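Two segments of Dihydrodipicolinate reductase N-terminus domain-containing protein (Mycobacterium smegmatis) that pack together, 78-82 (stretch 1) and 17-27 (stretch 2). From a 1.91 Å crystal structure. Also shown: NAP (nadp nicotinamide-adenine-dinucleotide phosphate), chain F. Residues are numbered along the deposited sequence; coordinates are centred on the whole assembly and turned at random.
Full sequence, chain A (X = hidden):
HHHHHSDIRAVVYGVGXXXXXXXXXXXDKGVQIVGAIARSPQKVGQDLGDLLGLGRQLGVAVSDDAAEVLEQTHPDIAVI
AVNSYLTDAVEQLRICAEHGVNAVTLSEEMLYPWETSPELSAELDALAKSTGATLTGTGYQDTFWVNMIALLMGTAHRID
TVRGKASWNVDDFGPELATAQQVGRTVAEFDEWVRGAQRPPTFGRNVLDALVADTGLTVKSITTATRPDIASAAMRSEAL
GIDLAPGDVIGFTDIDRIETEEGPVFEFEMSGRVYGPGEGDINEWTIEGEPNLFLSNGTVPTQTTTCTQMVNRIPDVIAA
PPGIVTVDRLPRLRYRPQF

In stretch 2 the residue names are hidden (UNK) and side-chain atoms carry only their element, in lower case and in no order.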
ATOM      1  N   ALA A  78     -18.420 -12.038 -14.820  1.00 26.59           N
ATOM      2  CA  ALA A  78     -17.549 -12.664 -15.839  1.00 32.01           C
ATOM      3  C   ALA A  78     -16.097 -12.350 -15.466  1.00 29.67           C
ATOM      4  O   ALA A  78     -15.775 -11.176 -15.240  1.00 35.95           O
ATOM      5  CB  ALA A  78     -17.872 -12.116 -17.205  1.00 27.08           C
ATOM      6  N   VAL A  79     -15.279 -13.387 -15.366  1.00 31.62           N
ATOM      7  CA  VAL A  79     -13.853 -13.324 -14.943  1.00 30.18           C
ATOM      8  C   VAL A  79     -13.009 -13.568 -16.208  1.00 31.61           C
ATOM      9  O   VAL A  79     -13.015 -14.687 -16.691  1.00 32.90           O
ATOM     10  CB  VAL A  79     -13.592 -14.343 -13.833  1.00 33.71           C
ATOM     11  CG1 VAL A  79     -12.172 -14.252 -13.338  1.00 34.38           C
ATOM     12  CG2 VAL A  79     -14.592 -14.173 -12.679  1.00 35.72           C
ATOM     13  N   ILE A  80     -12.461 -12.509 -16.794  1.00 30.79           N
ATOM     14  CA  ILE A  80     -11.930 -12.524 -18.178  1.00 29.60           C
ATOM     15  C   ILE A  80     -10.397 -12.576 -18.135  1.00 32.46           C
ATOM     16  O   ILE A  80      -9.759 -11.653 -17.584  1.00 27.36           O
ATOM     17  CB  ILE A  80     -12.415 -11.317 -18.974  1.00 27.61           C
ATOM     18  CG1 ILE A  80     -13.947 -11.177 -18.900  1.00 28.89           C
ATOM     19  CG2 ILE A  80     -11.931 -11.423 -20.418  1.00 29.39           C
ATOM     20  CD1 ILE A  80     -14.464  -9.938 -19.585  1.00 30.13           C
ATOM     21  N   ALA A  81      -9.833 -13.605 -18.756  1.00 30.90           N
ATOM     22  CA  ALA A  81      -8.380 -13.695 -19.023  1.00 27.04           C
ATOM     23  C   ALA A  81      -8.205 -14.131 -20.482  1.00 26.12           C
ATOM     24  O   ALA A  81      -7.942 -15.362 -20.702  1.00 31.13           O
ATOM     25  CB  ALA A  81      -7.752 -14.627 -18.046  1.00 23.30           C
ATOM     26  N   VAL A  82      -8.370 -13.206 -21.422  1.00 28.14           N
ATOM     27  CA  VAL A  82      -8.263 -13.593 -22.864  1.00 28.57           C
ATOM     28  C   VAL A  82      -7.246 -12.721 -23.592  1.00 27.01           C
ATOM     29  O   VAL A  82      -6.385 -13.339 -24.207  1.00 29.18           O
ATOM     30  CB  VAL A  82      -9.607 -13.763 -23.618  1.00 32.59           C
ATOM     31  CG1 VAL A  82     -10.803 -13.934 -22.713  1.00 30.41           C
ATOM     32  CG2 VAL A  82      -9.833 -12.769 -24.739  1.00 33.51           C
ATOM     33  N   UNK A  17      -3.771 -20.034 -19.370  1.00 27.65           N
ATOM     34  CA  UNK A  17      -2.810 -20.182 -18.248  1.00 27.40           C
ATOM     35  C   UNK A  17      -3.376 -19.482 -16.994  1.00 25.62           C
ATOM     36  O   UNK A  17      -3.355 -20.093 -15.889  1.00 28.68           O
ATOM     37  c   UNK A  17      -1.469 -19.610 -18.644  1.00 29.00           C
ATOM     38  N   UNK A  18      -3.874 -18.257 -17.129  1.00 25.04           N
ATOM     39  CA  UNK A  18      -4.307 -17.472 -15.937  1.00 27.51           C
ATOM     40  C   UNK A  18      -5.674 -17.975 -15.433  1.00 27.39           C
ATOM     41  O   UNK A  18      -5.783 -18.261 -14.228  1.00 30.44           O
ATOM     42  c   UNK A  18      -2.928 -15.361 -16.443  1.00 25.54           C
ATOM     43  s   UNK A  18      -1.747 -15.732 -15.133  1.00 26.33           S
ATOM     44  c   UNK A  18      -0.949 -17.230 -15.708  1.00 26.18           C
ATOM     45  c   UNK A  18      -4.341 -15.963 -16.205  1.00 25.44           C
ATOM     46  N   UNK A  19      -6.673 -18.130 -16.291  1.00 29.87           N
ATOM     47  CA  UNK A  19      -8.028 -18.540 -15.813  1.00 29.80           C
ATOM     48  C   UNK A  19      -7.998 -19.961 -15.266  1.00 32.45           C
ATOM     49  O   UNK A  19      -8.849 -20.257 -14.411  1.00 33.44           O
ATOM     50  c   UNK A  19      -9.853 -16.978 -16.532  1.00 32.37           C
ATOM     51  c   UNK A  19      -9.148 -18.286 -16.811  1.00 29.08           C
ATOM     52  n   UNK A  19     -10.744 -16.554 -17.422  1.00 28.39           N
ATOM     53  o   UNK A  19      -9.581 -16.345 -15.505  1.00 32.63           O
ATOM     54  N   UNK A  20      -7.034 -20.795 -15.655  1.00 30.26           N
ATOM     55  CA  UNK A  20      -6.890 -22.131 -15.041  1.00 31.91           C
ATOM     56  C   UNK A  20      -6.580 -21.955 -13.552  1.00 37.55           C
ATOM     57  O   UNK A  20      -7.195 -22.643 -12.736  1.00 39.81           O
ATOM     58  c   UNK A  20      -5.864 -22.978 -15.747  1.00 36.19           C
ATOM     59  o   UNK A  20      -6.281 -23.207 -17.099  1.00 35.78           O
ATOM     60  N   UNK A  21      -5.685 -21.031 -13.206  1.00 32.65           N
ATOM     61  CA  UNK A  21      -5.306 -20.767 -11.784  1.00 29.78           C
ATOM     62  C   UNK A  21      -6.509 -20.110 -11.098  1.00 29.75           C
ATOM     63  O   UNK A  21      -6.859 -20.500  -9.962  1.00 31.71           O
ATOM     64  c   UNK A  21      -1.652 -19.646 -12.625  1.00 27.57           C
ATOM     65  c   UNK A  21      -2.853 -20.553 -12.402  1.00 27.25           C
ATOM     66  c   UNK A  21      -4.040 -19.888 -11.705  1.00 29.45           C
ATOM     67  c   UNK A  21      -3.716 -19.558 -10.257  1.00 28.85           C
ATOM     68  N   UNK A  22      -7.090 -19.121 -11.743  1.00 25.83           N
ATOM     69  CA  UNK A  22      -8.215 -18.329 -11.192  1.00 30.76           C
ATOM     70  C   UNK A  22      -9.377 -19.266 -10.834  1.00 36.20           C
ATOM     71  O   UNK A  22      -9.959 -19.096  -9.741  1.00 32.43           O
ATOM     72  c   UNK A  22      -8.634 -17.242 -12.177  1.00 28.17           C
ATOM     73  c   UNK A  22      -7.566 -16.154 -12.278  1.00 30.26           C
ATOM     74  c   UNK A  22      -9.988 -16.661 -11.812  1.00 32.25           C
ATOM     75  N   UNK A  23      -9.698 -20.216 -11.716  1.00 35.88           N
ATOM     76  CA  UNK A  23     -10.845 -21.131 -11.538  1.00 35.32           C
ATOM     77  C   UNK A  23     -10.711 -21.846 -10.191  1.00 36.22           C
ATOM     78  O   UNK A  23     -11.682 -21.832  -9.414  1.00 38.37           O
ATOM     79  c   UNK A  23     -10.942 -22.080 -12.711  1.00 39.69           C
ATOM     80  N   UNK A  24      -9.537 -22.394  -9.889  1.00 33.43           N
ATOM     81  CA  UNK A  24      -9.253 -23.122  -8.644  1.00 35.08           C
ATOM     82  C   UNK A  24      -9.404 -22.211  -7.432  1.00 40.76           C
ATOM     83  O   UNK A  24      -9.948 -22.680  -6.398  1.00 38.10           O
ATOM     84  N   UNK A  25      -8.959 -20.950  -7.541  1.00 37.03           N
ATOM     85  CA  UNK A  25      -9.090 -19.964  -6.441  1.00 35.29           C
ATOM     86  C   UNK A  25     -10.578 -19.622  -6.261  1.00 37.66           C
ATOM     87  O   UNK A  25     -10.995 -19.484  -5.123  1.00 39.45           O
ATOM     88  c   UNK A  25      -8.305 -18.680  -6.720  1.00 34.31           C
ATOM     89  c   UNK A  25      -6.798 -18.859  -6.706  1.00 34.37           C
ATOM     90  s   UNK A  25      -5.949 -17.370  -7.281  1.00 31.63           S
ATOM     91  c   UNK A  25      -4.265 -17.910  -7.054  1.00 29.91           C
ATOM     92  N   UNK A  26     -11.351 -19.472  -7.335  1.00 38.86           N
ATOM     93  CA  UNK A  26     -12.811 -19.173  -7.240  1.00 39.78           C
ATOM     94  C   UNK A  26     -13.475 -20.289  -6.412  1.00 40.39           C
ATOM     95  O   UNK A  26     -14.216 -19.989  -5.462  1.00 40.41           O
ATOM     96  c   UNK A  26     -13.470 -16.584  -8.887  1.00 35.99           C
ATOM     97  c   UNK A  26     -13.674 -18.039 -10.894  1.00 35.33           C
ATOM     98  c   UNK A  26     -13.455 -19.084  -8.626  1.00 39.32           C
ATOM     99  c   UNK A  26     -13.065 -17.899  -9.503  1.00 36.94           C
ATOM    100  N   UNK A  27     -13.180 -21.542  -6.722  1.00 44.99           N
ATOM    101  CA  UNK A  27     -13.757 -22.711  -6.007  1.00 43.95           C
ATOM    102  C   UNK A  27     -13.346 -22.661  -4.524  1.00 46.26           C
ATOM    103  O   UNK A  27     -14.228 -22.804  -3.674  1.00 43.85           O
ATOM    104  c   UNK A  27     -13.173 -25.382  -8.776  1.00 50.48           C
ATOM    105  c   UNK A  27     -15.305 -24.273  -8.158  1.00 48.07           C
ATOM    106  c   UNK A  27     -13.294 -23.991  -6.703  1.00 46.69           C
ATOM    107  c   UNK A  27     -13.796 -24.160  -8.137  1.00 44.89           C
TER
HETATM  108  PA  NAP F 402      -3.408 -17.760 -22.668  1.00 26.75           P
HETATM  109  O1A NAP F 402      -2.979 -18.915 -21.892  1.00 26.25           O
HETATM  110  O2A NAP F 402      -3.047 -17.546 -24.168  1.00 25.71           O
HETATM  111  O5B NAP F 402      -5.032 -17.691 -22.511  1.00 29.38           O
HETATM  112  C5B NAP F 402      -5.863 -16.885 -23.358  1.00 29.66           C
HETATM  113  C4B NAP F 402      -7.223 -17.561 -23.463  1.00 32.85           C
HETATM  114  O4B NAP F 402      -8.133 -16.779 -24.232  1.00 33.64           O
HETATM  115  C3B NAP F 402      -7.205 -18.968 -24.118  1.00 34.37           C
HETATM  116  O3B NAP F 402      -7.922 -19.810 -23.183  1.00 34.47           O
HETATM  117  C2B NAP F 402      -8.010 -18.858 -25.410  1.00 38.56           C
HETATM  118  O2B NAP F 402      -8.860 -19.997 -25.671  1.00 41.17           O
HETATM  119  C1B NAP F 402      -8.920 -17.737 -25.012  1.00 33.78           C
HETATM  120  N9A NAP F 402      -9.542 -16.956 -26.080  1.00 37.01           N
HETATM  121  C8A NAP F 402      -8.965 -16.243 -27.067  1.00 33.26           C
HETATM  122  N7A NAP F 402      -9.928 -15.618 -27.754  1.00 34.98           N
HETATM  123  C5A NAP F 402     -11.106 -15.877 -27.137  1.00 37.22           C
HETATM  124  C6A NAP F 402     -12.538 -15.519 -27.303  1.00 38.30           C
HETATM  125  N6A NAP F 402     -12.934 -14.727 -28.290  1.00 40.84           N
HETATM  126  N1A NAP F 402     -13.425 -16.021 -26.445  1.00 37.82           N
HETATM  127  C2A NAP F 402     -13.092 -16.822 -25.413  1.00 38.14           C
HETATM  128  N3A NAP F 402     -11.816 -17.202 -25.177  1.00 37.50           N
HETATM  129  C4A NAP F 402     -10.849 -16.769 -26.035  1.00 34.81           C
HETATM  130  O3  NAP F 402      -2.932 -16.350 -21.968  1.00 27.67           O
HETATM  131  PN  NAP F 402      -2.907 -16.050 -20.337  1.00 25.24           P
HETATM  132  O1N NAP F 402      -1.540 -16.190 -19.744  1.00 27.32           O
HETATM  133  O2N NAP F 402      -4.028 -16.753 -19.655  1.00 24.96           O
HETATM  134  O5D NAP F 402      -3.222 -14.500 -20.570  1.00 24.22           O
HETATM  135  C5D NAP F 402      -4.468 -13.954 -21.019  1.00 25.52           C
HETATM  136  C4D NAP F 402      -4.491 -12.453 -21.103  1.00 26.50           C
HETATM  137  O4D NAP F 402      -4.348 -11.930 -19.742  1.00 27.28           O
HETATM  138  C3D NAP F 402      -3.383 -11.932 -21.975  1.00 25.18           C
HETATM  139  O3D NAP F 402      -3.801 -10.867 -22.810  1.00 23.76           O
HETATM  140  C2D NAP F 402      -2.355 -11.431 -20.951  1.00 25.39           C
HETATM  141  O2D NAP F 402      -1.532 -10.419 -21.545  1.00 24.89           O
HETATM  142  C1D NAP F 402      -3.285 -10.981 -19.787  1.00 26.95           C
HETATM  143  N1N NAP F 402      -2.582 -10.978 -18.492  1.00 23.74           N
HETATM  144  C2N NAP F 402      -2.656  -9.884 -17.757  1.00 24.60           C
HETATM  145  C3N NAP F 402      -1.958  -9.820 -16.560  1.00 24.38           C
HETATM  146  C7N NAP F 402      -2.055  -8.607 -15.660  1.00 26.19           C
HETATM  147  O7N NAP F 402      -1.277  -8.581 -14.708  1.00 26.83           O
HETATM  148  N7N NAP F 402      -2.967  -7.642 -15.874  1.00 24.85           N
HETATM  149  C4N NAP F 402      -1.204 -10.921 -16.153  1.00 22.74           C
HETATM  150  C5N NAP F 402      -1.145 -12.064 -16.943  1.00 23.77           C
HETATM  151  C6N NAP F 402      -1.862 -12.049 -18.113  1.00 22.34           C
HETATM  152  P2B NAP F 402      -8.275 -21.460 -25.931  1.00 38.72           P
HETATM  153  O1X NAP F 402      -7.673 -21.965 -24.651  1.00 35.82           O
HETATM  154  O2X NAP F 402      -9.512 -22.326 -26.162  1.00 37.48           O
HETATM  155  O3X NAP F 402      -7.365 -21.149 -27.123  1.00 43.32           O
HETATM  156  O   HOH W   1      -6.634 -17.401 -19.412  1.00 24.05           O

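Position 17 opens the helix with a single side-chain carbon, set sideways to stretch 1 and making no contact with it. One carbon and nothing more is alanine, Ala17. Its work is done by the backbone, where Ala17 N donates to NAP O1A at 2.9 Å.

Position 18 carries an unbranched chain of two carbons, a sulfur and a last carbon. CA-to-CB points toward stretch 1, and the CB of position 18 lies 4.1 Å from Ala81 CB, but the end of the chain leads away. Such a chain is methionine, Met18, and its thioether adds little here. Met18 N donates to NAP O2N at 2.9 Å.

Position 19 has two carbons, the second bearing one oxygen and one nitrogen. The nitrogen is 3.0 Å from Val79 O, and the second carbon is 3.5 Å from Ala81 CB. A planar amide on so short a stem is asparagine, Asn19. ND2 donates to Val79 O with an N-H...acceptor angle of 148°, while Ala81 N, 3.4 Å from Asn19 ND2, is a second donor and makes no bond with it.

At position 20 one carbon leads to one oxygen, out of reach of stretch 1: a hydroxymethyl group, hence serine, Ser20.

Position 21 has four carbons forked at the first, one arm two carbons long, and none of them touches stretch 1. That is isoleucine, Ile21.

Position 22 holds three carbons, the first carrying the other two, and one of the tips comes within 3.6 Å of Val79 CG1. This compact fork is valine, Val22, with chi1 in t.

Position 23 again shows one carbon, sideways and without contact to stretch 1: alanine, Ala23.

Position 24 has no side-chain atoms, so it is glycine, Gly24. Nothing of stretch 1 lies near the place a CB would take, so this contact does not account for the absence.

Position 25 repeats the unbranched pattern of two carbons, sulfur, carbon, here with chi2 and chi3 extended in t, out of reach of stretch 1: methionine, Met25.

Position 26 has four carbons forked at the second; CA-to-CB points toward stretch 1, and one tip is 4.4 Å from Val79 CG2. It is leucine, Leu26.

Position 27 shares that four-carbon fork at the second carbon but stays out of reach of stretch 1: leucine, Leu27.

The rule is a stripe. Positions 18, 19, 22 and 26 fall on one helical face, and Val79 and Ala81, alternate residues, meet it while Ile80 between them points away. Val79 fits against Val22 and more loosely against Leu26; at small Ala81, its CA comes within 5.8 Å of Asn19 CA. The asparagine ties the helix to a backbone carbonyl, though its OD1 is buried without a partner. At the cofactor end, one water accepts from Asn19 N at 3.2 Å and its oxygen donates to Ala81 O and NAP O2N, each at 2.7 Å, linking both segments to the phosphate. Just 239 Å² is buried in all, so a few well-placed side chains carry the contact.

Stretch 2 (17-27) AMNSIVAGMLL
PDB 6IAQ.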